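Local coordinates for protein bradyzoite pseudokinase 1 (PDB 6M7Z) that is a divergent, atypical kinase-fold protein of Toxoplasma gondii, a pseudokinase by name, that lacks the glycine-rich loop and probably regulates membrane ultrastructure of the parasitophorous vacuole, at residues S16-L21 and L86-S91; N32-R37 and L121-H126; S106-P111 and E302-G307; G131-M136 and I170-F175. One frame throughout, in Å; residues are numbered along the deposited sequence.

Interaction 1 of 4, residues S16-L21 and L86-S91; sequences SWMSYL and LDPKYS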
# COMPACT_ATOMS: atom_id res chain seq x y z
N SER A 16 -18.95 17.21 -8.22
CA SER A 16 -18.64 16.65 -6.89
C SER A 16 -17.13 16.60 -6.66
O SER A 16 -16.67 17.03 -5.60
CB SER A 16 -19.23 15.26 -6.70
OG SER A 16 -20.56 15.20 -7.12
N TRP A 17 -16.37 16.07 -7.64
CA TRP A 17 -14.93 15.89 -7.53
C TRP A 17 -14.24 17.26 -7.46
O TRP A 17 -13.31 17.44 -6.66
CB TRP A 17 -14.37 15.06 -8.70
CG TRP A 17 -14.73 13.62 -8.60
CD1 TRP A 17 -15.50 12.90 -9.46
CD2 TRP A 17 -14.36 12.72 -7.55
NE1 TRP A 17 -15.63 11.61 -9.02
CE2 TRP A 17 -14.94 11.47 -7.85
CE3 TRP A 17 -13.60 12.84 -6.39
CZ2 TRP A 17 -14.79 10.36 -7.02
CZ3 TRP A 17 -13.46 11.74 -5.56
CH2 TRP A 17 -14.05 10.52 -5.88
N MET A 18 -14.70 18.19 -8.30
CA MET A 18 -14.13 19.52 -8.32
C MET A 18 -14.37 20.19 -6.97
O MET A 18 -13.46 20.84 -6.40
CB MET A 18 -14.75 20.38 -9.43
CG MET A 18 -14.05 21.72 -9.60
SD MET A 18 -12.32 21.52 -10.09
CE MET A 18 -11.66 23.16 -9.75
N SER A 19 -15.59 20.04 -6.46
CA SER A 19 -15.95 20.58 -5.14
C SER A 19 -15.04 19.96 -4.08
O SER A 19 -14.50 20.68 -3.23
CB SER A 19 -17.40 20.36 -4.82
OG SER A 19 -18.19 21.46 -5.27
N TYR A 20 -14.84 18.64 -4.14
CA TYR A 20 -14.04 17.95 -3.14
C TYR A 20 -12.58 18.42 -3.19
O TYR A 20 -11.94 18.56 -2.15
CB TYR A 20 -14.09 16.43 -3.28
CG TYR A 20 -13.62 15.75 -2.02
CD1 TYR A 20 -14.48 15.55 -0.96
CD2 TYR A 20 -12.30 15.36 -1.88
CE1 TYR A 20 -14.05 14.93 0.21
CE2 TYR A 20 -11.86 14.72 -0.74
CZ TYR A 20 -12.73 14.52 0.32
OH TYR A 20 -12.33 13.90 1.47
N LEU A 21 -12.06 18.67 -4.39
CA LEU A 21 -10.72 19.18 -4.56
C LEU A 21 -10.56 20.50 -3.79
O LEU A 21 -9.59 20.68 -3.06
CB LEU A 21 -10.43 19.35 -6.05
CG LEU A 21 -9.15 20.09 -6.40
CD1 LEU A 21 -7.93 19.32 -5.93
CD2 LEU A 21 -9.09 20.34 -7.89
N LEU A 86 -9.73 19.34 -16.15
CA LEU A 86 -10.68 18.59 -16.99
C LEU A 86 -11.08 17.26 -16.33
O LEU A 86 -12.09 16.68 -16.71
CB LEU A 86 -10.08 18.34 -18.37
CG LEU A 86 -9.68 19.61 -19.13
CD1 LEU A 86 -9.09 19.25 -20.49
CD2 LEU A 86 -10.86 20.55 -19.28
N ASP A 87 -10.28 16.78 -15.37
CA ASP A 87 -10.51 15.51 -14.70
C ASP A 87 -9.99 15.57 -13.26
O ASP A 87 -8.96 14.98 -12.90
CB ASP A 87 -9.85 14.38 -15.48
CG ASP A 87 -10.05 13.01 -14.84
OD1 ASP A 87 -11.09 12.85 -14.17
OD2 ASP A 87 -9.15 12.14 -15.01
N PRO A 88 -10.69 16.27 -12.34
CA PRO A 88 -10.21 16.42 -10.97
C PRO A 88 -10.14 15.09 -10.20
O PRO A 88 -9.33 14.95 -9.27
CB PRO A 88 -11.23 17.37 -10.34
CG PRO A 88 -12.49 17.19 -11.16
CD PRO A 88 -11.99 16.93 -12.57
N LYS A 89 -10.96 14.12 -10.61
CA LYS A 89 -11.00 12.82 -9.98
C LYS A 89 -9.59 12.21 -9.88
O LYS A 89 -9.20 11.70 -8.83
CB LYS A 89 -11.95 11.89 -10.73
CG LYS A 89 -12.13 10.54 -10.03
CD LYS A 89 -12.99 9.54 -10.75
CE LYS A 89 -13.17 8.32 -9.88
NZ LYS A 89 -14.26 7.45 -10.38
N TYR A 90 -8.83 12.28 -10.97
CA TYR A 90 -7.54 11.63 -11.01
C TYR A 90 -6.65 12.13 -9.86
O TYR A 90 -5.88 11.35 -9.32
CB TYR A 90 -6.91 11.76 -12.41
CG TYR A 90 -5.40 11.73 -12.42
CD1 TYR A 90 -4.68 12.92 -12.27
CD2 TYR A 90 -4.68 10.54 -12.54
CE1 TYR A 90 -3.30 12.92 -12.20
CE2 TYR A 90 -3.30 10.53 -12.50
CZ TYR A 90 -2.60 11.72 -12.32
OH TYR A 90 -1.24 11.79 -12.28
N SER A 91 -6.78 13.41 -9.46
CA SER A 91 -5.85 13.98 -8.46
C SER A 91 -6.37 13.90 -7.03
O SER A 91 -5.56 14.00 -6.09
CB SER A 91 -5.42 15.39 -8.81
OG SER A 91 -6.48 16.31 -8.64
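W17 is flanked by K89 and P88, the aliphatic part of the lysine lying over one face of the indole. The nearest pair is K89 CG and W17 CE2, at 3.7 Å. K89 CG also stands 3.8 Å from the centroid of the five-membered ring, 16° off its normal, which makes this a CH-pi contact. Farther along the extended chain, K89 CD lies 3.8 Å from W17 NE1, and K89 CE reaches W17 CZ2 at 3.9 Å. The methylenes thus pass from the pyrrole part of the indole to its benzene part, and the two side chains run obliquely to one another. K89 CG is anti to its backbone N (chi1 -175°), which starts the chain over the ring.

P88, next to K89 in the chain, fills the adjoining position with its ring: P88 CG is 3.8 Å from W17 CB and equally close to the backbone N of M18. One turn on, L21 closes the contact more loosely, with L21 CD2 4.4 Å from P88 CB and L21 CD1 4.3 Å from S91 OG. No hydrogen bond links the two segments; apolar contact and the covered indole face hold them together.

The pair packs helix 14-23, an N-terminal element, on the first turn of helix 88-101, which by topology probably corresponds to kinase helix C. Farther along helix 88-101, V92 touches both W17 and L21, Y96 meets W17 and Y20 edge-to-face, and S91 O accepts a hydrogen bond from T122 on strand 121-127.

Interaction 2 of 4, residues N32-R37 and L121-H126; sequences NPILKR and LTYIFH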
# COMPACT_ATOMS: atom_id res chain seq x y z
N ASN A 32 8.77 24.86 1.63
CA ASN A 32 8.61 23.41 1.36
C ASN A 32 9.58 23.04 0.24
O ASN A 32 9.51 23.57 -0.88
CB ASN A 32 7.12 23.18 1.05
CG ASN A 32 6.77 21.84 0.45
OD1 ASN A 32 7.06 20.81 1.05
ND2 ASN A 32 6.12 21.87 -0.70
N PRO A 33 10.55 22.13 0.49
CA PRO A 33 11.51 21.73 -0.54
C PRO A 33 11.00 20.75 -1.61
O PRO A 33 11.74 20.49 -2.55
CB PRO A 33 12.64 21.07 0.25
CG PRO A 33 11.97 20.54 1.50
CD PRO A 33 10.82 21.49 1.78
N ILE A 34 9.73 20.31 -1.52
CA ILE A 34 9.20 19.34 -2.47
C ILE A 34 9.13 19.97 -3.88
O ILE A 34 9.60 19.35 -4.82
CB ILE A 34 7.84 18.80 -2.00
CG1 ILE A 34 8.01 17.93 -0.75
CG2 ILE A 34 7.14 18.06 -3.13
CD1 ILE A 34 6.71 17.50 -0.07
N LEU A 35 8.56 21.17 -4.01
CA LEU A 35 8.51 21.87 -5.30
C LEU A 35 9.92 22.05 -5.87
O LEU A 35 10.13 21.86 -7.06
CB LEU A 35 7.84 23.25 -5.15
CG LEU A 35 6.39 23.39 -5.57
CD1 LEU A 35 6.01 24.86 -5.61
CD2 LEU A 35 6.11 22.78 -6.93
N LYS A 36 10.87 22.46 -5.03
CA LYS A 36 12.22 22.68 -5.50
C LYS A 36 12.77 21.38 -6.10
O LYS A 36 13.39 21.42 -7.17
CB LYS A 36 13.16 23.19 -4.41
CG LYS A 36 14.47 23.72 -5.00
CD LYS A 36 15.52 24.19 -4.05
CE LYS A 36 16.73 24.68 -4.83
NZ LYS A 36 17.82 25.14 -3.93
N ARG A 37 12.55 20.26 -5.43
CA ARG A 37 13.05 18.99 -5.91
C ARG A 37 12.39 18.66 -7.26
O ARG A 37 13.06 18.21 -8.17
CB ARG A 37 12.88 17.90 -4.84
CG ARG A 37 13.21 16.48 -5.29
CD ARG A 37 14.59 15.90 -4.99
NE ARG A 37 14.62 14.55 -5.55
CZ ARG A 37 14.07 13.48 -4.98
NH1 ARG A 37 13.74 13.50 -3.69
NH2 ARG A 37 13.82 12.39 -5.70
N LEU A 121 -0.77 21.01 -7.43
CA LEU A 121 -0.52 19.65 -7.01
C LEU A 121 -1.45 19.27 -5.86
O LEU A 121 -1.78 20.11 -5.05
CB LEU A 121 0.93 19.53 -6.52
CG LEU A 121 2.01 19.87 -7.55
CD1 LEU A 121 3.37 19.91 -6.89
CD2 LEU A 121 2.00 18.88 -8.71
N THR A 122 -1.83 17.99 -5.77
CA THR A 122 -2.33 17.41 -4.52
C THR A 122 -1.21 16.58 -3.87
O THR A 122 -0.32 16.08 -4.59
CB THR A 122 -3.57 16.54 -4.76
OG1 THR A 122 -3.21 15.44 -5.61
CG2 THR A 122 -4.71 17.32 -5.37
N TYR A 123 -1.26 16.45 -2.54
CA TYR A 123 -0.25 15.79 -1.75
C TYR A 123 -0.91 14.77 -0.80
O TYR A 123 -1.95 15.05 -0.21
CB TYR A 123 0.53 16.77 -0.88
CG TYR A 123 1.27 17.87 -1.58
CD1 TYR A 123 0.60 18.95 -2.12
CD2 TYR A 123 2.64 17.88 -1.63
CE1 TYR A 123 1.27 19.99 -2.75
CE2 TYR A 123 3.34 18.91 -2.26
CZ TYR A 123 2.65 19.97 -2.80
OH TYR A 123 3.33 20.99 -3.42
N ILE A 124 -0.29 13.60 -0.65
CA ILE A 124 -0.57 12.67 0.41
C ILE A 124 0.76 12.34 1.08
O ILE A 124 1.70 11.92 0.42
CB ILE A 124 -1.23 11.36 -0.09
CG1 ILE A 124 -2.53 11.62 -0.84
CG2 ILE A 124 -1.43 10.38 1.07
CD1 ILE A 124 -3.21 10.34 -1.28
N PHE A 125 0.81 12.51 2.40
CA PHE A 125 1.99 12.17 3.15
C PHE A 125 1.81 10.77 3.75
O PHE A 125 0.72 10.37 4.15
CB PHE A 125 2.27 13.28 4.17
CG PHE A 125 2.75 14.57 3.55
CD1 PHE A 125 1.84 15.52 3.10
CD2 PHE A 125 4.10 14.82 3.37
CE1 PHE A 125 2.28 16.68 2.48
CE2 PHE A 125 4.54 15.98 2.75
CZ PHE A 125 3.63 16.92 2.31
N HIS A 126 2.91 10.00 3.74
CA HIS A 126 2.99 8.67 4.31
C HIS A 126 4.21 8.59 5.21
O HIS A 126 5.16 9.33 5.02
CB HIS A 126 3.11 7.60 3.22
CG HIS A 126 1.93 7.50 2.33
ND1 HIS A 126 0.70 7.12 2.79
CD2 HIS A 126 1.81 7.71 1.00
CE1 HIS A 126 -0.16 7.11 1.78
NE2 HIS A 126 0.50 7.49 0.67
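I34 overlaps the edge of the Y123 ring, its CG2 methyl near the ring plane and 4.0 Å from Y123 CE2; the side chains pass alongside in opposite senses. The other branch of I34 goes to the next aromatic along the strand: I34 CD1 meets F125 CE2 at 3.9 Å, the two side chains meeting tip to tip. The first torsion explains this division, since CG1, which carries CD1, lies anti to the carbonyl carbon (chi1 -68°), whereas CG2 is anti to the backbone N.

A second apolar pair joins L35 and L121, with L35 CD2 4.0 Å from L121 CD1 where the side chains pass aslant. N32 meets the phenol tip to tip, its amide plane 67° from the ring. N32 ND2 is 4.0 Å from Y123 OH, and N32 is poorly ordered. The hydroxyl is satisfied elsewhere, by a hydrogen bond with E29 OE2.

The strand offers alternate residues, L121, Y123 and F125, to the helix. The axis of helix segment 33-37 passes 12.1 Å from that of strand segment 121-126, their directions 118° apart, a spacing filled by side chains rather than backbone.

Strand 121-127 runs between strands 76-82 and 114-117 in the antiparallel N-lobe sheet, where it probably corresponds to kinase strand 5. Helix 33-39 covers one face of this sheet and also touches A78 through I34, while F125 continues onto L61 and L65 of helix 59-65. On the other face T122 and I124 meet helix 88-101.

Interaction 3 of 4, residues S106-P111 and E302-G307; sequences SPLLLP and EDIEEG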
# COMPACT_ATOMS: atom_id res chain seq x y z
N SER A 106 -6.55 1.30 9.69
CA SER A 106 -6.57 -0.13 9.44
C SER A 106 -5.13 -0.61 9.59
O SER A 106 -4.25 -0.08 8.91
CB SER A 106 -7.11 -0.46 8.08
OG SER A 106 -8.40 0.09 7.87
N PRO A 107 -4.83 -1.60 10.45
CA PRO A 107 -3.45 -1.94 10.77
C PRO A 107 -2.57 -2.41 9.60
O PRO A 107 -1.36 -2.23 9.64
CB PRO A 107 -3.58 -3.08 11.79
CG PRO A 107 -5.00 -2.97 12.33
CD PRO A 107 -5.81 -2.45 11.16
N LEU A 108 -3.18 -3.03 8.57
CA LEU A 108 -2.43 -3.63 7.47
C LEU A 108 -2.55 -2.82 6.17
O LEU A 108 -2.20 -3.33 5.12
CB LEU A 108 -2.94 -5.07 7.27
CG LEU A 108 -2.62 -6.04 8.41
CD1 LEU A 108 -2.99 -7.46 8.02
CD2 LEU A 108 -1.14 -5.98 8.81
N LEU A 109 -3.05 -1.58 6.23
CA LEU A 109 -3.11 -0.69 5.07
C LEU A 109 -2.16 0.50 5.29
O LEU A 109 -2.05 0.99 6.42
CB LEU A 109 -4.55 -0.21 4.85
CG LEU A 109 -5.60 -1.31 4.67
CD1 LEU A 109 -6.97 -0.73 4.32
CD2 LEU A 109 -5.21 -2.32 3.60
N LEU A 110 -1.49 0.95 4.22
CA LEU A 110 -0.56 2.07 4.27
C LEU A 110 -1.29 3.28 4.84
O LEU A 110 -2.27 3.74 4.25
CB LEU A 110 -0.01 2.33 2.87
CG LEU A 110 0.99 3.49 2.73
CD1 LEU A 110 2.28 3.17 3.47
CD2 LEU A 110 1.29 3.77 1.25
N PRO A 111 -0.89 3.82 6.00
CA PRO A 111 -1.55 4.99 6.57
C PRO A 111 -1.18 6.31 5.89
O PRO A 111 -0.07 6.46 5.40
CB PRO A 111 -1.08 5.01 8.04
CG PRO A 111 0.23 4.22 8.06
CD PRO A 111 0.19 3.32 6.85
N GLU A 302 -5.75 -13.62 13.83
CA GLU A 302 -6.25 -12.45 14.55
C GLU A 302 -5.09 -11.50 14.87
O GLU A 302 -5.27 -10.28 14.81
CB GLU A 302 -7.04 -12.85 15.80
CG GLU A 302 -8.01 -11.75 16.24
CD GLU A 302 -9.00 -12.12 17.34
OE1 GLU A 302 -8.56 -12.58 18.41
OE2 GLU A 302 -10.22 -11.90 17.12
N ASP A 303 -3.91 -12.06 15.19
CA ASP A 303 -2.70 -11.27 15.53
C ASP A 303 -2.11 -10.61 14.27
O ASP A 303 -1.62 -9.46 14.34
CB ASP A 303 -1.62 -12.12 16.20
CG ASP A 303 -1.97 -12.57 17.60
OD1 ASP A 303 -2.59 -11.78 18.34
OD2 ASP A 303 -1.62 -13.71 17.95
N ILE A 304 -2.14 -11.34 13.15
CA ILE A 304 -1.69 -10.82 11.87
C ILE A 304 -2.53 -9.58 11.54
O ILE A 304 -1.97 -8.52 11.21
CB ILE A 304 -1.79 -11.88 10.75
CG1 ILE A 304 -1.12 -13.21 11.13
CG2 ILE A 304 -1.23 -11.31 9.45
CD1 ILE A 304 -1.34 -14.37 10.16
N GLU A 305 -3.86 -9.72 11.67
CA GLU A 305 -4.84 -8.70 11.31
C GLU A 305 -4.73 -7.48 12.23
O GLU A 305 -5.08 -6.38 11.82
CB GLU A 305 -6.26 -9.27 11.33
CG GLU A 305 -6.53 -10.23 10.19
CD GLU A 305 -7.86 -10.97 10.23
OE1 GLU A 305 -8.25 -11.55 9.20
OE2 GLU A 305 -8.51 -10.96 11.29
N GLU A 306 -4.23 -7.67 13.45
CA GLU A 306 -4.05 -6.57 14.41
C GLU A 306 -2.73 -5.85 14.14
O GLU A 306 -2.48 -4.79 14.70
CB GLU A 306 -4.09 -7.05 15.86
CG GLU A 306 -5.48 -7.42 16.37
CD GLU A 306 -6.66 -6.57 15.90
OE1 GLU A 306 -7.65 -7.15 15.41
OE2 GLU A 306 -6.59 -5.32 16.03
N GLY A 307 -1.87 -6.46 13.31
CA GLY A 307 -0.67 -5.79 12.80
C GLY A 307 0.56 -6.07 13.64
O GLY A 307 1.49 -5.25 13.68
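P107 and L108, the central residues of a type I turn from S106 to L109, press on the carbonyl-bearing end of helix 301-306. The proline ring sits over two terminal carbonyls: P107 CG is 3.4 Å from E305 O, and P107 CB is 3.5 Å from E306 O.

L108 uses both branches of its fork on a third carbonyl, L108 CD1 lying 3.5 Å and L108 CD2 3.6 Å from I304 O. With CG anti to the carbonyl carbon (chi1 -68°), the branch point L108 CG is set 3.8 Å from I304 O, and the fork straddles that oxygen. Beyond it CD1 passes on to E305 CA while CD2 meets G307 CA. I304 contributes mainly through its backbone, since its CG2 is 4.5 Å from L108 CD1. The CB atoms of E305 and E306 point away, leaving main chain to face the turn.

G307 ends the helix in a Schellman motif with positive phi (94°), and its N bonds to I304 O at 2.9 Å. With no side chain there, its CA comes within 5.2 Å of P107 CA.

In kinase terms the turn belongs to the loop between helix 88-101 and strand 114-117, probably the helix C to strand 4 linker. L108 also packs on N152 and A155 of helix 146-161, I304 touches A151 of the same helix, and L108 and L110 share backbone bonds with L185 of strand 183-185.

Interaction 4 of 4, residues G131-M136 and I170-F175; sequences GLVGDM and IELNSF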
# COMPACT_ATOMS: atom_id res chain seq x y z
N GLY A 131 11.19 0.03 2.63
CA GLY A 131 11.28 -0.42 1.27
C GLY A 131 10.01 -1.12 0.82
O GLY A 131 9.13 -1.44 1.65
N LEU A 132 9.90 -1.30 -0.50
CA LEU A 132 8.85 -2.08 -1.11
C LEU A 132 9.27 -3.55 -1.08
O LEU A 132 10.45 -3.84 -1.24
CB LEU A 132 8.63 -1.57 -2.54
CG LEU A 132 8.34 -0.07 -2.67
CD1 LEU A 132 8.02 0.29 -4.11
CD2 LEU A 132 7.18 0.35 -1.76
N VAL A 133 8.32 -4.46 -0.87
CA VAL A 133 8.66 -5.85 -0.57
C VAL A 133 9.38 -6.49 -1.77
O VAL A 133 10.36 -7.21 -1.60
CB VAL A 133 7.41 -6.64 -0.18
CG1 VAL A 133 7.70 -8.15 -0.10
CG2 VAL A 133 6.85 -6.15 1.14
N GLY A 134 8.86 -6.24 -2.99
CA GLY A 134 9.47 -6.80 -4.20
C GLY A 134 10.93 -6.38 -4.35
O GLY A 134 11.82 -7.21 -4.52
N ASP A 135 11.17 -5.07 -4.26
CA ASP A 135 12.52 -4.51 -4.34
C ASP A 135 13.42 -5.10 -3.25
O ASP A 135 14.56 -5.42 -3.51
CB ASP A 135 12.50 -2.99 -4.23
CG ASP A 135 11.83 -2.31 -5.41
OD1 ASP A 135 11.61 -3.00 -6.45
OD2 ASP A 135 11.50 -1.11 -5.28
N MET A 136 12.92 -5.20 -2.02
CA MET A 136 13.73 -5.67 -0.92
C MET A 136 14.19 -7.11 -1.17
O MET A 136 15.37 -7.43 -0.93
CB MET A 136 12.95 -5.62 0.39
CG MET A 136 12.83 -4.25 0.95
SD MET A 136 11.69 -4.25 2.34
CE MET A 136 12.79 -4.76 3.66
N ILE A 170 -2.67 -5.48 -7.59
CA ILE A 170 -1.76 -6.08 -6.63
C ILE A 170 -0.52 -6.63 -7.33
O ILE A 170 -0.60 -7.33 -8.34
CB ILE A 170 -2.46 -7.17 -5.81
CG1 ILE A 170 -3.46 -6.56 -4.82
CG2 ILE A 170 -1.45 -8.06 -5.08
CD1 ILE A 170 -4.59 -7.52 -4.49
N GLU A 171 0.63 -6.30 -6.73
CA GLU A 171 1.93 -6.89 -7.02
C GLU A 171 2.75 -6.88 -5.73
O GLU A 171 2.35 -6.27 -4.76
CB GLU A 171 2.60 -6.18 -8.20
CG GLU A 171 2.85 -4.70 -7.99
CD GLU A 171 3.54 -3.95 -9.13
OE1 GLU A 171 4.76 -4.08 -9.24
OE2 GLU A 171 2.85 -3.25 -9.91
N LEU A 172 3.90 -7.54 -5.72
CA LEU A 172 4.74 -7.53 -4.54
C LEU A 172 5.01 -6.12 -4.06
O LEU A 172 5.02 -5.87 -2.86
CB LEU A 172 6.06 -8.25 -4.83
CG LEU A 172 6.01 -9.76 -4.61
CD1 LEU A 172 7.37 -10.35 -4.90
CD2 LEU A 172 5.58 -10.10 -3.20
N ASN A 173 5.25 -5.19 -4.98
CA ASN A 173 5.62 -3.80 -4.61
C ASN A 173 4.39 -2.99 -4.16
O ASN A 173 4.55 -1.83 -3.77
CB ASN A 173 6.39 -3.09 -5.73
CG ASN A 173 7.85 -3.50 -5.81
OD1 ASN A 173 8.43 -4.06 -4.86
ND2 ASN A 173 8.47 -3.22 -6.94
N SER A 174 3.20 -3.58 -4.17
CA SER A 174 2.04 -2.99 -3.53
C SER A 174 2.25 -2.97 -2.01
O SER A 174 1.67 -2.16 -1.34
CB SER A 174 0.77 -3.72 -3.88
OG SER A 174 0.50 -3.68 -5.26
N PHE A 175 3.07 -3.89 -1.51
CA PHE A 175 3.33 -4.08 -0.11
C PHE A 175 4.63 -3.36 0.25
O PHE A 175 5.60 -3.39 -0.51
CB PHE A 175 3.40 -5.58 0.21
CG PHE A 175 2.10 -6.32 -0.01
CD1 PHE A 175 1.14 -6.40 0.98
CD2 PHE A 175 1.83 -6.92 -1.23
CE1 PHE A 175 -0.05 -7.07 0.76
CE2 PHE A 175 0.64 -7.59 -1.45
CZ PHE A 175 -0.30 -7.66 -0.46
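N173 and D135, with V133 and F175, join the loop before strand 175-177, which by its kinase-fold topology probably corresponds to the catalytic loop, to the first turn of helix 133-138. The carboxamide of N173 lies against that turn. Its OD1 accepts from D135 N at 3.0 Å, the donor directed at an in-plane lone pair of OD1 (137° at the oxygen), while G134 N is also near, 2.9 Å from N173 OD1. The amide's other end donates: N173 ND2 bonds D135 OD1 at 3.2 Å, meeting it from above the carboxylate plane, with carboxylate and amide 69° apart. Both ends of N173 are thus engaged by one helical turn, which fixes the rotation of the amide.

V133 N, the first helical donor, is satisfied by F175 O at 2.9 Å in a fairly straight bond (163°). Beside it V133 CG2 packs on F175 CB at 3.6 Å. G134 has no side chain, and its CA lies 3.8 Å from L172 CB. L172 and F175 continue onto M153 of helix 146-161.

Within the loop, S174 OG accepts the backbone N of E171 at 3.0 Å.

Overall arrangement
From the N terminus, helix 14-23 opens interaction 1, which closes at 86-91 on helix 88-101. Before it closes, helix 33-39 begins interaction 2, completed at strand 121-127, so these two cross; they also touch, through S91 and T122. Interaction 3 opens at 106-111, crossing interaction 2, and H126 meets P111 where they touch. It closes only at 302-307, and interaction 4 (131-136 with 170-175) lies wholly within this span, about 17 Å away between centres. Interactions 1 and 2 bind the N-terminal helices to the small-lobe helix and sheet, interaction 3 brings the linker to the C-terminal helix, and interaction 4 joins parts of the large lobe.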